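Local coordinates for ABC transporter periplasmic peptide-binding protein (Pseudoalteromonas, PDB 4QFL) that binds dipeptides, here alanine-phenylalanine, and probably hands them to a membrane ABC transporter for uptake from the periplasm, at residues F122-D127 against N201-Y206; Q150-I155 against S172-N177; F443-L448 against L469-A474. All blocks are in the same frame, centred on the assembly; numbering follows the deposited sequence.

Interaction 1. Residues F122-D127 against N201-Y206; sequences FSRLFD and NLFDQY
Arg124 and Asp204 meet in an end-on, two-pronged salt bridge that spans backbones whose nearest CA atoms, those of Arg124 and Phe203, are 12.4 Å apart. Arg124 covers most of that gap. From CB its chain runs out fully extended, with CG anti to the backbone N (chi1 174°) and the later torsions also near 180°. Along the way the side chain touches Asn43 and Gln45, and its NE is bonded to Tyr140 OH, all outside the two segments. Beyond CZ the two terminal nitrogens separate their tasks. NH1 donates to Asp204 OD1 at 3.0 Å, and NH2 donates to Asp204 OD2 at 2.8 Å. Both bonds are close to straight, and each oxygen uses its syn lone pair. The guanidinium and carboxylate planes are 3° apart and the carboxylate lies at the guanidinium edge, in its plane, so the two groups meet edge to edge. The bridge ties helix 115-126 to the loop between helix 188-196 and strand 213-219, both within the part of the chain matched by the family 5 extracellular solute-binding proteins (PBP clan). NH1 has a second neighbour: it reaches the edge of the Phe203 ring, 3.6 Å from CD2 and 3.9 Å from CE2, with guanidinium and ring planes tilted 55° to each other. Helix 188-196 backs this ring through Ala191 and Leu194. On the acceptor side, OD1 of Asp204 also takes a bond from Asn43 ND2.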
# COMPACT_ATOMS: atom_id res chain seq x y z
N PHE A 122 9.02 13.67 11.09
CA PHE A 122 9.96 12.72 10.50
C PHE A 122 11.04 12.21 11.46
O PHE A 122 11.51 11.08 11.31
CB PHE A 122 10.50 13.24 9.15
CG PHE A 122 9.42 13.34 8.10
CD1 PHE A 122 8.96 12.20 7.46
CD2 PHE A 122 8.81 14.55 7.82
CE1 PHE A 122 7.95 12.28 6.54
CE2 PHE A 122 7.80 14.63 6.90
CZ PHE A 122 7.36 13.49 6.27
N SER A 123 11.40 13.00 12.46
CA SER A 123 12.30 12.49 13.47
C SER A 123 11.59 11.46 14.35
O SER A 123 12.23 10.62 14.95
CB SER A 123 12.92 13.60 14.32
OG SER A 123 11.96 14.19 15.17
N ARG A 124 10.26 11.50 14.40
CA ARG A 124 9.53 10.45 15.11
C ARG A 124 9.90 9.06 14.59
O ARG A 124 9.88 8.08 15.33
CB ARG A 124 8.01 10.66 15.02
CG ARG A 124 7.20 9.51 15.63
CD ARG A 124 5.70 9.76 15.66
NE ARG A 124 5.01 8.67 16.35
CZ ARG A 124 3.69 8.56 16.45
NH1 ARG A 124 2.90 9.47 15.90
NH2 ARG A 124 3.16 7.53 17.09
N LEU A 125 10.25 8.98 13.32
CA LEU A 125 10.58 7.69 12.69
C LEU A 125 11.98 7.17 13.02
O LEU A 125 12.15 5.99 13.32
CB LEU A 125 10.42 7.78 11.17
CG LEU A 125 9.13 8.41 10.65
CD1 LEU A 125 9.25 8.62 9.15
CD2 LEU A 125 7.92 7.54 11.00
N PHE A 126 12.99 8.04 12.97
CA PHE A 126 14.37 7.56 13.07
C PHE A 126 15.05 7.91 14.38
O PHE A 126 16.08 7.33 14.71
CB PHE A 126 15.21 8.12 11.92
CG PHE A 126 15.40 9.61 11.97
CD1 PHE A 126 16.28 10.18 12.87
CD2 PHE A 126 14.69 10.44 11.12
CE1 PHE A 126 16.44 11.54 12.93
CE2 PHE A 126 14.86 11.81 11.18
CZ PHE A 126 15.74 12.36 12.08
N ASP A 127 14.50 8.86 15.11
CA ASP A 127 15.16 9.35 16.32
C ASP A 127 14.57 8.70 17.55
O ASP A 127 13.43 8.97 17.91
CB ASP A 127 15.02 10.87 16.41
CG ASP A 127 15.94 11.49 17.44
OD1 ASP A 127 16.45 10.76 18.32
OD2 ASP A 127 16.13 12.72 17.37
N ASN A 201 -1.11 8.61 23.84
CA ASN A 201 -1.87 7.52 23.24
C ASN A 201 -3.01 8.03 22.38
O ASN A 201 -3.64 7.26 21.66
CB ASN A 201 -2.46 6.63 24.33
CG ASN A 201 -3.57 7.31 25.12
OD1 ASN A 201 -3.46 8.47 25.52
ND2 ASN A 201 -4.66 6.60 25.33
N LEU A 202 -3.29 9.32 22.48
CA LEU A 202 -4.41 9.92 21.77
C LEU A 202 -3.98 10.48 20.44
O LEU A 202 -4.81 10.71 19.57
CB LEU A 202 -5.00 11.05 22.59
CG LEU A 202 -6.11 10.68 23.56
CD1 LEU A 202 -5.93 9.28 24.12
CD2 LEU A 202 -6.19 11.72 24.65
N PHE A 203 -2.68 10.70 20.29
CA PHE A 203 -2.15 11.39 19.13
C PHE A 203 -2.56 10.73 17.82
O PHE A 203 -3.01 11.40 16.89
CB PHE A 203 -0.63 11.54 19.22
CG PHE A 203 -0.07 12.52 18.23
CD1 PHE A 203 -0.35 13.86 18.33
CD2 PHE A 203 0.75 12.09 17.20
CE1 PHE A 203 0.15 14.76 17.42
CE2 PHE A 203 1.26 13.00 16.29
CZ PHE A 203 0.96 14.32 16.40
N ASP A 204 -2.43 9.42 17.75
CA ASP A 204 -2.70 8.69 16.51
C ASP A 204 -4.20 8.36 16.29
O ASP A 204 -4.59 7.94 15.20
CB ASP A 204 -1.86 7.41 16.46
CG ASP A 204 -0.37 7.70 16.35
OD1 ASP A 204 -0.01 8.72 15.75
OD2 ASP A 204 0.45 6.91 16.87
N GLN A 205 -5.02 8.56 17.31
CA GLN A 205 -6.43 8.18 17.24
C GLN A 205 -7.33 9.36 16.94
O GLN A 205 -8.36 9.24 16.28
CB GLN A 205 -6.89 7.58 18.56
CG GLN A 205 -6.13 6.37 19.00
CD GLN A 205 -6.73 5.79 20.25
OE1 GLN A 205 -7.75 5.11 20.19
NE2 GLN A 205 -6.10 6.06 21.40
N TYR A 206 -6.95 10.51 17.48
CA TYR A 206 -7.68 11.75 17.26
C TYR A 206 -6.73 12.70 16.57
O TYR A 206 -5.99 13.43 17.20
CB TYR A 206 -8.16 12.33 18.58
CG TYR A 206 -9.12 11.41 19.26
CD1 TYR A 206 -8.67 10.41 20.11
CD2 TYR A 206 -10.49 11.51 19.04
CE1 TYR A 206 -9.54 9.55 20.74
CE2 TYR A 206 -11.38 10.66 19.66
CZ TYR A 206 -10.90 9.68 20.52
OH TYR A 206 -11.76 8.81 21.15

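Interaction 2. Residues Q150-I155 against S172-N177; sequences QLIRKI and SSFLAN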
# COMPACT_ATOMS: atom_id res chain seq x y z
N GLN A 150 18.85 3.40 8.65
CA GLN A 150 20.16 3.54 8.03
C GLN A 150 20.13 4.63 6.98
O GLN A 150 21.02 4.70 6.13
CB GLN A 150 20.61 2.21 7.43
CG GLN A 150 20.49 1.05 8.40
CD GLN A 150 20.26 -0.28 7.70
OE1 GLN A 150 19.14 -0.80 7.69
NE2 GLN A 150 21.31 -0.83 7.13
N LEU A 151 19.12 5.50 7.03
CA LEU A 151 19.03 6.58 6.06
C LEU A 151 19.12 7.99 6.63
O LEU A 151 20.05 8.73 6.30
CB LEU A 151 17.77 6.47 5.22
CG LEU A 151 17.89 7.41 4.01
CD1 LEU A 151 19.08 7.00 3.18
CD2 LEU A 151 16.64 7.39 3.17
N ILE A 152 18.17 8.38 7.47
CA ILE A 152 18.12 9.77 7.94
C ILE A 152 18.98 10.02 9.18
O ILE A 152 18.71 9.45 10.24
CB ILE A 152 16.68 10.23 8.22
CG1 ILE A 152 15.82 10.11 6.97
CG2 ILE A 152 16.69 11.66 8.69
CD1 ILE A 152 14.36 10.41 7.21
N ARG A 153 19.99 10.88 9.05
CA ARG A 153 20.89 11.19 10.16
C ARG A 153 20.29 12.28 11.05
O ARG A 153 20.22 12.15 12.28
CB ARG A 153 22.27 11.63 9.65
CG ARG A 153 23.37 11.70 10.73
CD ARG A 153 24.63 12.40 10.20
NE ARG A 153 24.50 13.86 10.25
CZ ARG A 153 25.12 14.71 9.44
NH1 ARG A 153 25.92 14.25 8.49
NH2 ARG A 153 24.93 16.01 9.56
N LYS A 154 19.88 13.38 10.43
CA LYS A 154 19.20 14.42 11.15
C LYS A 154 18.46 15.28 10.14
O LYS A 154 18.61 15.11 8.94
CB LYS A 154 20.18 15.25 11.99
CG LYS A 154 21.31 15.92 11.23
CD LYS A 154 22.19 16.74 12.18
CE LYS A 154 23.23 17.59 11.42
NZ LYS A 154 24.06 18.47 12.32
N ILE A 155 17.62 16.17 10.65
CA ILE A 155 16.99 17.19 9.83
C ILE A 155 17.36 18.52 10.46
O ILE A 155 16.98 18.81 11.60
CB ILE A 155 15.46 17.06 9.83
CG1 ILE A 155 15.05 15.62 9.55
CG2 ILE A 155 14.83 18.04 8.83
CD1 ILE A 155 13.55 15.39 9.62
N SER A 172 18.41 6.83 -4.35
CA SER A 172 17.72 7.51 -5.44
C SER A 172 16.22 7.42 -5.31
O SER A 172 15.50 8.05 -6.07
CB SER A 172 18.18 6.97 -6.79
OG SER A 172 18.10 5.56 -6.85
N SER A 173 15.74 6.64 -4.34
CA SER A 173 14.30 6.48 -4.16
C SER A 173 13.78 7.42 -3.10
O SER A 173 12.60 7.42 -2.79
CB SER A 173 13.97 5.04 -3.75
OG SER A 173 14.66 4.71 -2.55
N PHE A 174 14.67 8.24 -2.54
CA PHE A 174 14.32 8.98 -1.34
C PHE A 174 13.10 9.92 -1.49
O PHE A 174 12.13 9.81 -0.75
CB PHE A 174 15.53 9.74 -0.81
CG PHE A 174 15.23 10.58 0.38
CD1 PHE A 174 15.13 10.00 1.63
CD2 PHE A 174 15.01 11.94 0.25
CE1 PHE A 174 14.83 10.77 2.73
CE2 PHE A 174 14.71 12.71 1.34
CZ PHE A 174 14.62 12.13 2.58
N LEU A 175 13.16 10.85 -2.44
CA LEU A 175 12.01 11.72 -2.67
C LEU A 175 10.73 10.91 -2.95
O LEU A 175 9.65 11.28 -2.50
CB LEU A 175 12.26 12.71 -3.81
CG LEU A 175 13.08 13.95 -3.45
CD1 LEU A 175 13.03 14.93 -4.58
CD2 LEU A 175 12.53 14.59 -2.19
N ALA A 176 10.85 9.82 -3.71
CA ALA A 176 9.67 9.00 -4.01
C ALA A 176 9.04 8.55 -2.70
O ALA A 176 7.83 8.63 -2.52
CB ALA A 176 10.04 7.80 -4.88
N ASN A 177 9.88 8.10 -1.78
CA ASN A 177 9.40 7.68 -0.47
C ASN A 177 8.81 8.83 0.34
O ASN A 177 7.88 8.63 1.11
CB ASN A 177 10.51 6.98 0.31
CG ASN A 177 10.87 5.65 -0.28
OD1 ASN A 177 10.02 4.90 -0.74
ND2 ASN A 177 12.15 5.34 -0.27
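Leu151 meets Phe174 where the entry to strand 152-159, an outermost strand of a four-stranded antiparallel sheet, packs against the start of helix 174-178. A classic beta bulge interrupts this strand, since Arg153 and Lys154 both face Glu166 of strand 162-167. The tight part of the contact is narrow. Leu151, with CG anti to its backbone nitrogen (chi1 -166°), sends one methyl, CD2, to the rim of the aromatic ring. CD2 lies near the ring plane, 3.4 Å from CD1 of Phe174, so this is edge packing and not a methyl set over a face. Phe174 also touches Val91 and Leu167, which places its ring against the sheet. One residue on, at the first position of the strand, the fit is looser: Ile152 approaches obliquely, its CG1 4.4 Å from CE1 of Phe174, and it also touches Phe126 of helix 115-126. The solvent side carries the polar residues, as Gln150, Arg153 and Lys154 are exposed and do not contact 172-177. All three touching residues are buried, yet the two segments together bury only 106 Å². The Leu151 methyl CD2 also lies 3.9 Å from the next atom of the same ring, CE1 of Phe174.

Interaction 3. Residues F443-L448 against L469-A474; sequences FFSPLL and LLLTKA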
# COMPACT_ATOMS: atom_id res chain seq x y z
N PHE A 443 8.35 -1.83 -5.55
CA PHE A 443 7.92 -3.22 -5.69
C PHE A 443 8.92 -4.18 -5.05
O PHE A 443 8.69 -5.38 -5.02
CB PHE A 443 7.76 -3.60 -7.17
CG PHE A 443 6.42 -3.23 -7.75
CD1 PHE A 443 5.31 -4.05 -7.55
CD2 PHE A 443 6.27 -2.07 -8.48
CE1 PHE A 443 4.08 -3.72 -8.07
CE2 PHE A 443 5.04 -1.73 -9.01
CZ PHE A 443 3.94 -2.56 -8.80
N PHE A 444 10.03 -3.64 -4.55
CA PHE A 444 11.11 -4.49 -4.07
C PHE A 444 11.42 -4.27 -2.62
O PHE A 444 11.23 -5.15 -1.79
CB PHE A 444 12.35 -4.28 -4.92
CG PHE A 444 12.19 -4.73 -6.35
CD1 PHE A 444 12.19 -6.09 -6.66
CD2 PHE A 444 12.02 -3.82 -7.36
CE1 PHE A 444 12.05 -6.52 -7.97
CE2 PHE A 444 11.88 -4.23 -8.67
CZ PHE A 444 11.89 -5.58 -8.98
N SER A 445 11.88 -3.07 -2.30
CA SER A 445 12.28 -2.78 -0.93
C SER A 445 11.18 -2.97 0.13
O SER A 445 11.45 -3.53 1.19
CB SER A 445 12.95 -1.41 -0.84
OG SER A 445 14.27 -1.47 -1.37
N PRO A 446 9.93 -2.54 -0.15
CA PRO A 446 8.89 -2.73 0.88
C PRO A 446 8.32 -4.14 0.94
O PRO A 446 7.42 -4.39 1.75
CB PRO A 446 7.76 -1.78 0.44
CG PRO A 446 8.34 -0.93 -0.66
CD PRO A 446 9.45 -1.74 -1.28
N LEU A 447 8.82 -5.05 0.11
CA LEU A 447 8.19 -6.34 -0.05
C LEU A 447 9.11 -7.48 0.28
O LEU A 447 8.80 -8.30 1.14
CB LEU A 447 7.75 -6.53 -1.49
CG LEU A 447 6.26 -6.56 -1.77
CD1 LEU A 447 5.60 -5.32 -1.21
CD2 LEU A 447 6.02 -6.69 -3.26
N LEU A 448 10.23 -7.54 -0.44
CA LEU A 448 11.13 -8.69 -0.42
C LEU A 448 12.50 -8.49 0.25
O LEU A 448 13.28 -9.44 0.34
CB LEU A 448 11.32 -9.22 -1.84
CG LEU A 448 10.12 -9.94 -2.44
CD1 LEU A 448 10.39 -10.32 -3.88
CD2 LEU A 448 9.77 -11.17 -1.63
N LEU A 469 21.32 -6.73 -2.05
CA LEU A 469 22.48 -6.03 -2.59
C LEU A 469 22.13 -5.44 -3.95
O LEU A 469 22.54 -4.33 -4.27
CB LEU A 469 23.68 -6.96 -2.69
CG LEU A 469 24.99 -6.27 -3.03
CD1 LEU A 469 25.22 -5.10 -2.08
CD2 LEU A 469 26.11 -7.26 -2.93
N LEU A 470 21.37 -6.18 -4.75
CA LEU A 470 20.89 -5.64 -6.02
C LEU A 470 20.07 -4.38 -5.79
O LEU A 470 20.18 -3.41 -6.53
CB LEU A 470 20.05 -6.68 -6.76
CG LEU A 470 20.77 -7.89 -7.36
CD1 LEU A 470 19.78 -8.91 -7.91
CD2 LEU A 470 21.74 -7.42 -8.42
N LEU A 471 19.25 -4.40 -4.75
CA LEU A 471 18.38 -3.27 -4.46
C LEU A 471 19.21 -2.05 -4.06
O LEU A 471 18.94 -0.92 -4.48
CB LEU A 471 17.36 -3.63 -3.37
CG LEU A 471 16.47 -4.86 -3.60
CD1 LEU A 471 15.38 -4.94 -2.55
CD2 LEU A 471 15.85 -4.85 -4.97
N THR A 472 20.23 -2.28 -3.25
CA THR A 472 21.09 -1.21 -2.78
C THR A 472 21.84 -0.54 -3.92
O THR A 472 21.93 0.69 -3.99
CB THR A 472 22.09 -1.76 -1.78
OG1 THR A 472 21.36 -2.29 -0.67
CG2 THR A 472 23.02 -0.65 -1.29
N LYS A 473 22.39 -1.35 -4.82
CA LYS A 473 23.13 -0.81 -5.95
C LYS A 473 22.23 0.03 -6.86
O LYS A 473 22.64 1.08 -7.34
CB LYS A 473 23.82 -1.94 -6.72
CG LYS A 473 24.78 -2.73 -5.84
CD LYS A 473 25.54 -3.79 -6.61
CE LYS A 473 26.57 -4.48 -5.72
NZ LYS A 473 27.48 -5.35 -6.50
N ALA A 474 21.00 -0.43 -7.05
CA ALA A 474 20.00 0.30 -7.83
C ALA A 474 19.65 1.63 -7.18
O ALA A 474 19.21 2.56 -7.84
CB ALA A 474 18.74 -0.54 -8.01
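Leu471 pushes both of its methyls against Phe444 and Ser445, bringing helix 465-475 against the start of the short, weakly bonded helix 445-448. That short helix follows the pocket-lining strand 428-434, and its Pro446 and Leu447 touch the ligand-pocket residue Trp433. The nearest CA atoms, those of Ser445 and Leu471, are 7.1 Å apart, close enough for one leucine to fill the interval. Its conformation accounts for the division of work. CG lies beside the backbone nitrogen and anti to the carbonyl carbon (chi1 -55°), and the next torsion is near 180° (chi2 -171°), so CD1 prolongs the chain while CD2 branches off it. The branch CD2 comes to 3.5 Å from CB of Phe444 and 3.9 Å from CG of the same residue. CD1 sits 3.9 Å from that CB and 3.8 Å from OG of Ser445.

The first bond of the Phe444 side chain points toward helix 465-475, but the ring then leads away. Its CG is anti to the carbonyl carbon (chi1 -66°), which leaves CB and the root of the ring to meet the leucine, the two side chains crossing at about a right angle. CD2 reaches the ring obliquely. The ring itself is held from elsewhere: it meets Tyr487 with the planes nearly parallel and also touches Phe467 and Ile494. The carbonyl O of Phe444 accepts from Leu447 N at 3.1 Å and from Leu448 N at 2.9 Å, which ties it into the first turn of the weakly bonded helix.

Ser445 OG is hydrogen-bonded to Asp441 OD1, and CD1 of Leu471 packs beside it. The contact is therefore apolar in character and would be expected to depend on complementary shape with little directional bonding.

Interactions 1 and 2 share a seam: helix 115-126 packs on strand 152-159, with Phe122 CB 3.8 Å from Ile155 CD1, and the centres of interactions 1 and 2 are 18 Å apart. Along the chain, interaction 2 is nested within the loop that interaction 1 closes. Interaction 3 follows both in sequence. Its centre is 15 Å from that of interaction 2, and the two touch where Ser172 OG packs 3.3 Å from Ala474 O, whereas interaction 1 stays about 14 Å from interaction 3 at the nearest atoms. Interaction 3 lies behind the dipeptide site, one layer removed: the Ser445 side chain is about 12 Å from the bound alanine, with Trp433, which lines the pocket of both ligand residues, as the link.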